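Local coordinates for protein putative NAD(P)H-flavin oxidoreductase (Streptococcus pyogenes serotype M1, PDB 2HAY) that binds flavin mononucleotide and, as a member of the nitroreductase family, probably acts as an NAD(P)H-dependent oxidoreductase, at residues L122-S125 / F126-D130; A134-P137 / R138-F141. All blocks are in the same frame, centred on the assembly; numbering follows the deposited sequence. Where two conformers were deposited one is given.

Contact 1. Residues L122-S125 / F126-D130. With SO4 (sulfate ion), chain G.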
loop_
_atom_site.group_PDB
_atom_site.type_symbol
_atom_site.label_atom_id
_atom_site.label_comp_id
_atom_site.label_asym_id
_atom_site.label_seq_id
_atom_site.Cartn_x
_atom_site.Cartn_y
_atom_site.Cartn_z
ATOM N N LEU B 122 10.750 15.782 15.676
ATOM C CA LEU B 122 9.480 15.082 15.496
ATOM C C LEU B 122 9.669 13.697 14.879
ATOM O O LEU B 122 9.017 12.717 15.274
ATOM C CB LEU B 122 8.542 15.874 14.584
ATOM C CG LEU B 122 7.152 16.112 15.183
ATOM C CD1 LEU B 122 6.268 16.760 14.126
ATOM C CD2 LEU B 122 6.523 14.812 15.776
ATOM N N TYR B 123 10.533 13.621 13.877
ATOM C CA TYR B 123 10.754 12.332 13.203
ATOM C C TYR B 123 11.396 11.367 14.179
ATOM O O TYR B 123 11.127 10.184 14.131
ATOM C CB TYR B 123 11.588 12.472 11.926
ATOM C CG TYR B 123 10.948 13.296 10.821
ATOM C CD1 TYR B 123 11.721 13.822 9.796
ATOM C CD2 TYR B 123 9.579 13.570 10.816
ATOM C CE1 TYR B 123 11.155 14.577 8.785
ATOM C CE2 TYR B 123 8.991 14.323 9.803
ATOM C CZ TYR B 123 9.795 14.820 8.786
ATOM O OH TYR B 123 9.244 15.584 7.779
ATOM N N GLU B 124 12.205 11.899 15.087
ATOM C CA GLU B 124 12.825 11.098 16.140
ATOM C C GLU B 124 11.784 10.468 17.077
ATOM O O GLU B 124 11.787 9.262 17.283
ATOM C CB GLU B 124 13.856 11.908 16.951
ATOM C CG GLU B 124 14.503 11.067 18.069
ATOM C CD GLU B 124 15.643 11.762 18.787
ATOM O OE1 GLU B 124 15.998 12.896 18.388
ATOM O OE2 GLU B 124 16.190 11.176 19.762
ATOM N N SER B 125 10.904 11.287 17.655
ATOM C CA SER B 125 9.882 10.739 18.551
ATOM C C SER B 125 8.921 9.853 17.789
ATOM O O SER B 125 8.432 8.872 18.339
ATOM C CB SER B 125 9.129 11.823 19.334
ATOM O OG SER B 125 8.476 12.720 18.459
ATOM N N PHE B 126 8.667 10.198 16.529
ATOM C CA PHE B 126 7.838 9.379 15.650
ATOM C C PHE B 126 8.403 7.955 15.516
ATOM O O PHE B 126 7.664 6.982 15.648
ATOM C CB PHE B 126 7.688 10.031 14.273
ATOM C CG PHE B 126 6.993 9.161 13.247
ATOM C CD1 PHE B 126 7.680 8.698 12.117
ATOM C CD2 PHE B 126 5.636 8.818 13.399
ATOM C CE1 PHE B 126 7.018 7.899 11.149
ATOM C CE2 PHE B 126 4.969 8.024 12.462
ATOM C CZ PHE B 126 5.643 7.563 11.337
ATOM N N GLN B 127 9.705 7.827 15.269
ATOM C CA GLN B 127 10.320 6.495 15.135
ATOM C C GLN B 127 10.570 5.778 16.462
ATOM O O GLN B 127 10.519 4.559 16.521
ATOM C CB GLN B 127 11.618 6.573 14.333
ATOM C CG GLN B 127 11.410 6.967 12.850
ATOM C CD GLN B 127 12.638 6.692 12.001
ATOM O OE1 GLN B 127 13.737 6.519 12.526
ATOM N NE2 GLN B 127 12.458 6.640 10.690
ATOM N N LYS B 128 10.846 6.526 17.522
ATOM C CA LYS B 128 11.155 5.927 18.815
ATOM C C LYS B 128 9.892 5.597 19.615
ATOM O O LYS B 128 9.823 4.546 20.250
ATOM C CB LYS B 128 12.056 6.842 19.652
ATOM C CG LYS B 128 13.461 6.998 19.134
ATOM C CD LYS B 128 14.371 7.696 20.143
ATOM C CE LYS B 128 15.830 7.488 19.715
ATOM N NZ LYS B 128 16.730 8.523 20.276
ATOM N N GLU B 129 8.891 6.473 19.538
ATOM C CA GLU B 129 7.724 6.383 20.418
ATOM C C GLU B 129 6.408 6.021 19.711
ATOM O O GLU B 129 5.715 5.108 20.150
ATOM C CB GLU B 129 7.609 7.657 21.266
ATOM C CG GLU B 129 8.815 7.832 22.218
ATOM C CD GLU B 129 9.340 9.256 22.272
ATOM O OE1 GLU B 129 8.525 10.167 22.564
ATOM O OE2 GLU B 129 10.568 9.452 22.026
ATOM N N ASP B 130 6.086 6.707 18.614
ATOM C CA ASP B 130 4.845 6.452 17.840
ATOM C C ASP B 130 4.835 5.093 17.161
ATOM O O ASP B 130 3.870 4.361 17.282
ATOM C CB ASP B 130 4.573 7.554 16.815
ATOM C CG ASP B 130 4.430 8.906 17.459
ATOM O OD1 ASP B 130 4.148 8.940 18.652
ATOM O OD2 ASP B 130 4.611 9.937 16.790
HETATM S S SO4 G . 4.972 15.943 7.860
HETATM O O1 SO4 G . 6.095 16.398 8.742
HETATM O O2 SO4 G . 4.593 14.553 8.367
HETATM O O3 SO4 G . 3.760 16.975 7.988
HETATM O O4 SO4 G . 5.439 15.846 6.331
HETATM O O HOH W 1 5.850 11.918 18.362
#
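Phe126 N reaches back to Leu122 O at 2.8 Å in the last turns of helix 116-130, and the same i to i+4 pattern joins Gln127 to Tyr123 and Lys128 to Glu124. At Ser125 the ladder changes: its O accepts both Glu129 N (2.7 Å) and Asp130 N (3.2 Å), so one carbonyl serves an alpha and a wider pi-type turn as the helix closes.

On one flank Glu124 and Lys128 form a salt bridge, NZ to OE2 at 2.8 Å. With CG anti to the backbone N (chi1 180°), the extended Glu124 chain projects outward from the helix, and the Lys128 chain slants back one turn to set NZ against OE2. The ammonium approaches OE2 on its anti side, 25° out of the carboxylate plane, and also bonds to Tyr96 OH. A water links Ser125 OG (2.7 Å) to Asp130 OD2, to which it donates; that carboxylate oxygen also lies in plane at the edge of the Phe126 ring. A sulfate, probably from the crystallisation liquor, sets O1 near the Tyr123 ring plane at its edge, 3.4 Å from Tyr123 OH, a weak and unsettled hydrogen bond.

Asp130 OD2 further accepts from Trp73 NE1 of the second subunit, so the helix end is tied into the dimer interface. Tyr123 packs on helix 99-106, while Phe126 and Gln127 lean on Trp143 of helix 137-162.

Contact 2. Residues A134-P137 / R138-F141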
loop_
_atom_site.group_PDB
_atom_site.type_symbol
_atom_site.label_atom_id
_atom_site.label_comp_id
_atom_site.label_asym_id
_atom_site.label_seq_id
_atom_site.Cartn_x
_atom_site.Cartn_y
_atom_site.Cartn_z
ATOM N N ALA B 134 12.880 3.051 15.645
ATOM C CA ALA B 134 14.157 3.728 15.469
ATOM C C ALA B 134 15.352 2.779 15.516
ATOM O O ALA B 134 16.307 2.978 14.783
ATOM C CB ALA B 134 14.336 4.814 16.530
ATOM N N ASP B 135 15.308 1.765 16.388
ATOM C CA ASP B 135 16.513 0.962 16.643
ATOM C C ASP B 135 16.360 -0.475 16.157
ATOM O O ASP B 135 17.043 -1.392 16.616
ATOM C CB ASP B 135 16.912 1.043 18.115
ATOM C CG ASP B 135 17.567 2.369 18.461
ATOM O OD1 ASP B 135 18.216 2.991 17.580
ATOM O OD2 ASP B 135 17.453 2.785 19.620
ATOM N N ASN B 136 15.469 -0.631 15.189
ATOM C CA ASN B 136 15.024 -1.923 14.727
ATOM C C ASN B 136 15.036 -1.961 13.197
ATOM O O ASN B 136 14.015 -1.708 12.571
ATOM C CB ASN B 136 13.600 -2.147 15.252
ATOM C CG ASN B 136 13.078 -3.527 14.956
ATOM O OD1 ASN B 136 13.509 -4.185 14.020
ATOM N ND2 ASN B 136 12.137 -3.974 15.763
ATOM N N PRO B 137 16.203 -2.242 12.589
ATOM C CA PRO B 137 16.364 -2.145 11.118
ATOM C C PRO B 137 15.331 -2.921 10.271
ATOM O O PRO B 137 14.956 -2.450 9.199
ATOM C CB PRO B 137 17.783 -2.672 10.884
ATOM C CG PRO B 137 18.494 -2.402 12.208
ATOM C CD PRO B 137 17.460 -2.636 13.262
ATOM N N ARG B 138 14.882 -4.079 10.752
ATOM C CA ARG B 138 13.832 -4.867 10.075
ATOM C C ARG B 138 12.503 -4.103 10.028
ATOM O O ARG B 138 11.832 -4.057 8.979
ATOM C CB ARG B 138 13.649 -6.231 10.761
ATOM C CG ARG B 138 12.339 -7.007 10.430
ATOM C CD ARG B 138 12.341 -7.445 9.006
ATOM N NE ARG B 138 11.133 -8.162 8.577
ATOM C CZ ARG B 138 11.036 -9.485 8.482
ATOM N NH1 ARG B 138 12.055 -10.276 8.850
ATOM N NH2 ARG B 138 9.907 -10.016 8.039
ATOM N N ALA B 139 12.133 -3.516 11.169
ATOM C CA ALA B 139 10.921 -2.691 11.264
ATOM C C ALA B 139 11.021 -1.455 10.359
ATOM O O ALA B 139 10.065 -1.057 9.729
ATOM C CB ALA B 139 10.617 -2.281 12.738
ATOM N N LEU B 140 12.199 -0.864 10.299
ATOM C CA LEU B 140 12.423 0.333 9.499
ATOM C C LEU B 140 12.287 0.028 8.025
ATOM O O LEU B 140 11.750 0.826 7.257
ATOM C CB LEU B 140 13.836 0.821 9.774
ATOM C CG LEU B 140 14.163 2.129 10.507
ATOM C CD1 LEU B 140 13.014 2.795 11.185
ATOM C CD2 LEU B 140 15.366 1.989 11.382
ATOM N N PHE B 141 12.809 -1.128 7.629
ATOM C CA PHE B 141 12.690 -1.589 6.264
ATOM C C PHE B 141 11.241 -1.863 5.938
ATOM O O PHE B 141 10.756 -1.488 4.850
ATOM C CB PHE B 141 13.550 -2.845 5.986
ATOM C CG PHE B 141 13.316 -3.398 4.616
ATOM C CD1 PHE B 141 13.855 -2.745 3.491
ATOM C CD2 PHE B 141 12.469 -4.495 4.430
ATOM C CE1 PHE B 141 13.589 -3.177 2.230
ATOM C CE2 PHE B 141 12.193 -4.961 3.131
ATOM C CZ PHE B 141 12.769 -4.302 2.026
#
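Asn136 receives two hydrogen bonds from the first turn of helix 137-162, at O from Leu140 N (3.0 Å) and at OD1 from Ala139 N (3.2 Å). Pro137 O accepts from Phe141 N, also at 3.0 Å; this and the bond to Asn136 O are the first i to i+4 bonds of the helix. The N-H of Ala139 points well at OD1 of Asn136 (165°), yet the donor stands above the amide's carbonyl plane, 65° out of it, and so is not on a lone pair.

This is a side-chain N-cap: Asn136 precedes the first turn, its CG anti to the backbone N (chi1 -174°), which swings the amide over the amide N-H of Ala139. Pro137 follows at the first helical position, where its lack of an N-H costs the helix no hydrogen bond.

Nonpolar contacts accompany the cap. Ala139 CB lies against the same face of the amide that its N addresses, 3.5 Å from Asn136 CG. Leu140 points its CB toward the preceding loop and brings CD2 to 3.7 Å from Ala134 O, a carbonyl that accepts from Arg95 NE; its side chain also packs on Gln127 of helix 116-130.

Among charged groups, Arg138 is bent at chi2, and its NE forms a salt bridge to Asp142 one turn on. Its NH1 donates to Asp132 O of the second subunit, and its side chain packs on Ala139 of that subunit.

Overall arrangement
Contact 1 closes helix 116-130 and contact 2 opens helix 137-162, in that order along the chain, with their centres about 12 Å apart on the same side of the chain's centre. They meet directly at the loop between the two helices: Gln127 O and Ala134 N, 2.9 Å apart, are probably hydrogen-bonded, and Lys128 CG packs on Ala134 CB at 3.5 Å. Together they form the end of one helix, a short loop and the start of the next, outside the antiparallel strands of the nitroreductase-family fold. Both contacts touch the second subunit, so this connection contributes to the dimer. Contact 1 comes closer to flavin, the Phe126 side chain lying about 6 Å from a bound FMN, against about 13 Å for Phe141.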